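Local coordinates for endo-beta-1,2-glucanase (Talaromyces funiculosus, PDB 6IMV), which hydrolyses internal beta-1,2-glucosidic linkages of beta-1,2-glucans as an endo-acting fungal glycoside hydrolase, at residues D284-I287 and G291-T294; A330-S335 and P341-S346. All blocks are in the same frame, centred on the assembly; numbering follows the deposited sequence.

How the contacts relate
Going from the N terminus, the chain first reaches contact 1, where strand 282-287 turns back at once into strand 290-296 and closes a short antiparallel hairpin. It then runs on to helix 318-337, and contact 2 closes a second small loop where residues 341-346, leading toward strand 347-352, fold back beside the end of that helix. The two closures lie in series, neither nested nor crossing, with centres about 14 Å apart. The helix ties them together: Y285 and I293 of the hairpin pack on A330, and the hydroxyl of Y285 meets the amide of N334, while R331, T332 and S335 of the same helix receive the returning loop.

Contact 1. Residues D284-I287 and G291-T294; sequences DYHI and GPIT
D284 and T294 are joined through their side chains across two antiparallel strands. With CG anti to its own carbonyl carbon (chi1 -74°), the aspartate runs beside P292, D284 CB lying 4.1 Å from both P292 CB and I293 O, and D284 CG comes 3.6 Å from T294 OG1. The two carboxylate oxygens do different work. D284 OD1 accepts a hydrogen bond from T294 OG1 (2.6 Å), on its syn side but 34° out of the carboxylate plane. D284 OD2 skirts P292 CB at 4.0 Å and forms a salt bridge with K480, whose backbone N also bonds T294 OG1, so the lysine holds both partners. Next along, the Y285 and I293 backbones exchange two hydrogen bonds, Y285 N to I293 O (2.7 Å) and I293 N to Y285 O (2.8 Å). The H286 ring stands alongside P292, whose CD sits over its face 4.1 Å from the centroid in a CH-pi contact. P292 follows a cis peptide bond, and at G291 a CB would run into Y285 O. Together these contacts make a two-stranded beta hairpin with a short turn, one face carrying Y285 and I293 against helix 318-337, the other D284 and T294.

Contact 2. Residues A330-S335 and P341-S346; sequences ARTCNS and PGMFAS
M343 and S335 bring together the C-terminal turns of helix 318-337 and the loop that leads from it to strand 347-352, packed against each other inside the enzyme. The M343 side chain leaves the loop toward the helix, extended to its sulfur (chi2 -175°) and bent beyond it. It crosses the aliphatic part of R331 at about a right angle, with M343 SD 3.7 Å from R331 CG and similarly near CB and CD of the same arginine. It also runs alongside T332 in the same direction, M343 SD 4.0 Å from T332 CG2. The sulfur thus rests against two successive helix residues, and M343 SD also comes within 3.6 Å of R331 O. W400 of helix 394-405 touches M343, T332 and S335 and closes this packing from a third element.

One turn further along the helix, S335 starts toward the loop. Its OG donates a hydrogen bond to G342 O (2.6 Å), lying in the carbonyl plane at a C=O...donor angle of 150°, while S335 OG also touches M343 CG at 3.6 Å. Without the hydroxyl, as with an alanine here, G342 O would probably lose this donor and a small gap would open beside M343 CG, leaving the loop less firmly tied to the helix. C333, whose side chain starts away from the loop, forms a disulfide with C487.

The polar end of R331 has two kinds of partner. A turn about CG-CD (chi3 -50°) bends the arginine chain; NH2 makes a salt bridge with E328 of its own helix, and at the guanidinium edge a water lies in plane, accepting from R331 NH1 (2.9 Å) and donating to F344 O of the loop (2.7 Å).

Contact 1. Residues D284-I287 and G291-T294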
# COMPACT_ATOMS: atom_id res chain seq x y z
N ASP A 284 -22.76 -9.38 5.99
CA ASP A 284 -23.03 -8.57 7.16
C ASP A 284 -22.10 -9.00 8.29
O ASP A 284 -22.07 -10.18 8.69
CB ASP A 284 -24.50 -8.66 7.56
CG ASP A 284 -25.46 -7.92 6.65
OD1 ASP A 284 -25.00 -7.16 5.74
OD2 ASP A 284 -26.67 -8.10 6.85
N TYR A 285 -21.32 -8.04 8.81
CA TYR A 285 -20.61 -8.21 10.06
C TYR A 285 -21.60 -8.11 11.22
O TYR A 285 -22.36 -7.14 11.30
CB TYR A 285 -19.53 -7.15 10.26
CG TYR A 285 -18.81 -7.29 11.57
CD1 TYR A 285 -17.66 -8.07 11.68
CD2 TYR A 285 -19.30 -6.71 12.73
CE1 TYR A 285 -17.01 -8.22 12.90
CE2 TYR A 285 -18.68 -6.87 13.95
CZ TYR A 285 -17.53 -7.62 14.04
OH TYR A 285 -16.91 -7.76 15.25
N HIS A 286 -21.59 -9.09 12.12
CA HIS A 286 -22.47 -9.07 13.28
C HIS A 286 -21.89 -9.97 14.36
O HIS A 286 -21.94 -11.19 14.22
CB HIS A 286 -23.91 -9.46 12.89
CG HIS A 286 -24.94 -9.08 13.90
ND1 HIS A 286 -26.23 -9.59 13.87
CD2 HIS A 286 -24.89 -8.25 14.97
CE1 HIS A 286 -26.93 -9.09 14.87
NE2 HIS A 286 -26.13 -8.27 15.57
N ILE A 287 -21.30 -9.35 15.38
CA ILE A 287 -20.76 -10.03 16.55
C ILE A 287 -21.17 -9.25 17.79
O ILE A 287 -21.03 -8.02 17.84
CB ILE A 287 -19.24 -10.23 16.44
CG1 ILE A 287 -18.87 -11.18 15.30
CG2 ILE A 287 -18.66 -10.71 17.77
CD1 ILE A 287 -17.39 -11.37 15.11
N GLY A 291 -23.47 -4.46 15.07
CA GLY A 291 -24.01 -4.74 13.74
C GLY A 291 -25.49 -5.10 13.77
O GLY A 291 -26.13 -4.99 14.81
N PRO A 292 -26.08 -5.57 12.65
CA PRO A 292 -25.32 -5.91 11.45
C PRO A 292 -24.75 -4.69 10.71
O PRO A 292 -25.38 -3.65 10.68
CB PRO A 292 -26.34 -6.65 10.59
CG PRO A 292 -27.67 -6.06 11.02
CD PRO A 292 -27.52 -5.82 12.50
N ILE A 293 -23.56 -4.86 10.12
CA ILE A 293 -22.95 -3.88 9.23
C ILE A 293 -22.63 -4.58 7.90
O ILE A 293 -21.82 -5.51 7.86
CB ILE A 293 -21.68 -3.25 9.83
CG1 ILE A 293 -21.91 -2.62 11.20
CG2 ILE A 293 -21.09 -2.24 8.86
CD1 ILE A 293 -20.66 -2.45 12.02
N THR A 294 -23.24 -4.11 6.81
CA THR A 294 -23.00 -4.65 5.48
C THR A 294 -21.65 -4.16 4.96
O THR A 294 -21.39 -2.94 4.92
CB THR A 294 -24.11 -4.26 4.49
OG1 THR A 294 -25.36 -4.68 5.04
CG2 THR A 294 -23.90 -4.88 3.12

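Contact 2. Residues A330-S335 and P341-S346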
# COMPACT_ATOMS: atom_id res chain seq x y z
N ALA A 330 -17.03 -1.66 10.88
CA ALA A 330 -16.79 -3.05 11.22
C ALA A 330 -15.38 -3.23 11.79
O ALA A 330 -15.19 -3.92 12.79
CB ALA A 330 -17.02 -3.91 10.01
N ARG A 331 -14.38 -2.59 11.16
CA ARG A 331 -12.97 -2.85 11.51
C ARG A 331 -12.69 -2.32 12.92
O ARG A 331 -12.09 -3.03 13.74
CB ARG A 331 -12.01 -2.25 10.48
CG ARG A 331 -10.63 -2.89 10.43
CD ARG A 331 -9.62 -2.12 9.59
NE ARG A 331 -10.09 -1.77 8.25
CZ ARG A 331 -10.22 -2.63 7.24
NH1 ARG A 331 -9.82 -3.88 7.37
NH2 ARG A 331 -10.79 -2.23 6.11
N THR A 332 -13.09 -1.07 13.18
CA THR A 332 -12.85 -0.45 14.49
C THR A 332 -13.67 -1.17 15.57
O THR A 332 -13.13 -1.55 16.61
CB THR A 332 -13.12 1.07 14.46
OG1 THR A 332 -14.47 1.35 14.09
CG2 THR A 332 -12.20 1.81 13.53
N CYS A 333 -14.96 -1.37 15.33
CA CYS A 333 -15.86 -1.90 16.37
C CYS A 333 -15.60 -3.39 16.59
O CYS A 333 -15.79 -3.87 17.71
CB CYS A 333 -17.32 -1.60 16.03
SG CYS A 333 -17.66 0.18 16.02
N ASN A 334 -15.13 -4.11 15.56
CA ASN A 334 -14.74 -5.52 15.71
C ASN A 334 -13.66 -5.65 16.79
O ASN A 334 -13.70 -6.58 17.59
CB ASN A 334 -14.23 -6.16 14.41
CG ASN A 334 -13.61 -7.53 14.60
OD1 ASN A 334 -12.39 -7.68 14.50
ND2 ASN A 334 -14.42 -8.54 14.88
N SER A 335 -12.71 -4.71 16.79
CA SER A 335 -11.60 -4.77 17.73
C SER A 335 -12.06 -4.46 19.16
O SER A 335 -11.58 -5.09 20.11
CB SER A 335 -10.46 -3.90 17.28
OG SER A 335 -9.68 -4.59 16.32
N PRO A 341 -6.43 -4.33 21.29
CA PRO A 341 -5.94 -2.95 21.37
C PRO A 341 -5.30 -2.44 20.07
O PRO A 341 -4.44 -1.56 20.09
CB PRO A 341 -4.93 -3.05 22.52
CG PRO A 341 -4.34 -4.42 22.37
CD PRO A 341 -5.52 -5.29 21.94
N GLY A 342 -5.77 -2.96 18.94
CA GLY A 342 -5.30 -2.59 17.62
C GLY A 342 -6.19 -3.22 16.57
O GLY A 342 -7.25 -3.79 16.90
N MET A 343 -5.76 -3.12 15.31
CA MET A 343 -6.46 -3.77 14.22
C MET A 343 -5.47 -4.58 13.38
O MET A 343 -4.26 -4.50 13.59
CB MET A 343 -7.22 -2.73 13.39
CG MET A 343 -8.26 -1.99 14.19
SD MET A 343 -9.28 -0.85 13.21
CE MET A 343 -8.12 0.48 12.88
N PHE A 344 -6.00 -5.37 12.43
CA PHE A 344 -5.29 -6.46 11.79
C PHE A 344 -5.04 -6.20 10.29
O PHE A 344 -5.92 -5.72 9.56
CB PHE A 344 -6.09 -7.75 11.94
CG PHE A 344 -6.17 -8.27 13.35
CD1 PHE A 344 -5.05 -8.80 13.97
CD2 PHE A 344 -7.37 -8.24 14.05
CE1 PHE A 344 -5.12 -9.28 15.27
CE2 PHE A 344 -7.44 -8.73 15.35
CZ PHE A 344 -6.32 -9.25 15.95
N ALA A 345 -3.84 -6.57 9.84
CA ALA A 345 -3.46 -6.58 8.44
C ALA A 345 -2.27 -7.53 8.25
O ALA A 345 -1.52 -7.80 9.20
CB ALA A 345 -3.13 -5.18 7.99
N SER A 346 -2.12 -8.06 7.03
CA SER A 346 -0.96 -8.86 6.67
C SER A 346 0.31 -8.12 7.10
O SER A 346 0.47 -6.91 6.84
CB SER A 346 -0.94 -9.15 5.18
OG SER A 346 -2.17 -9.71 4.74
O HOH W 1 -8.59 -5.54 9.34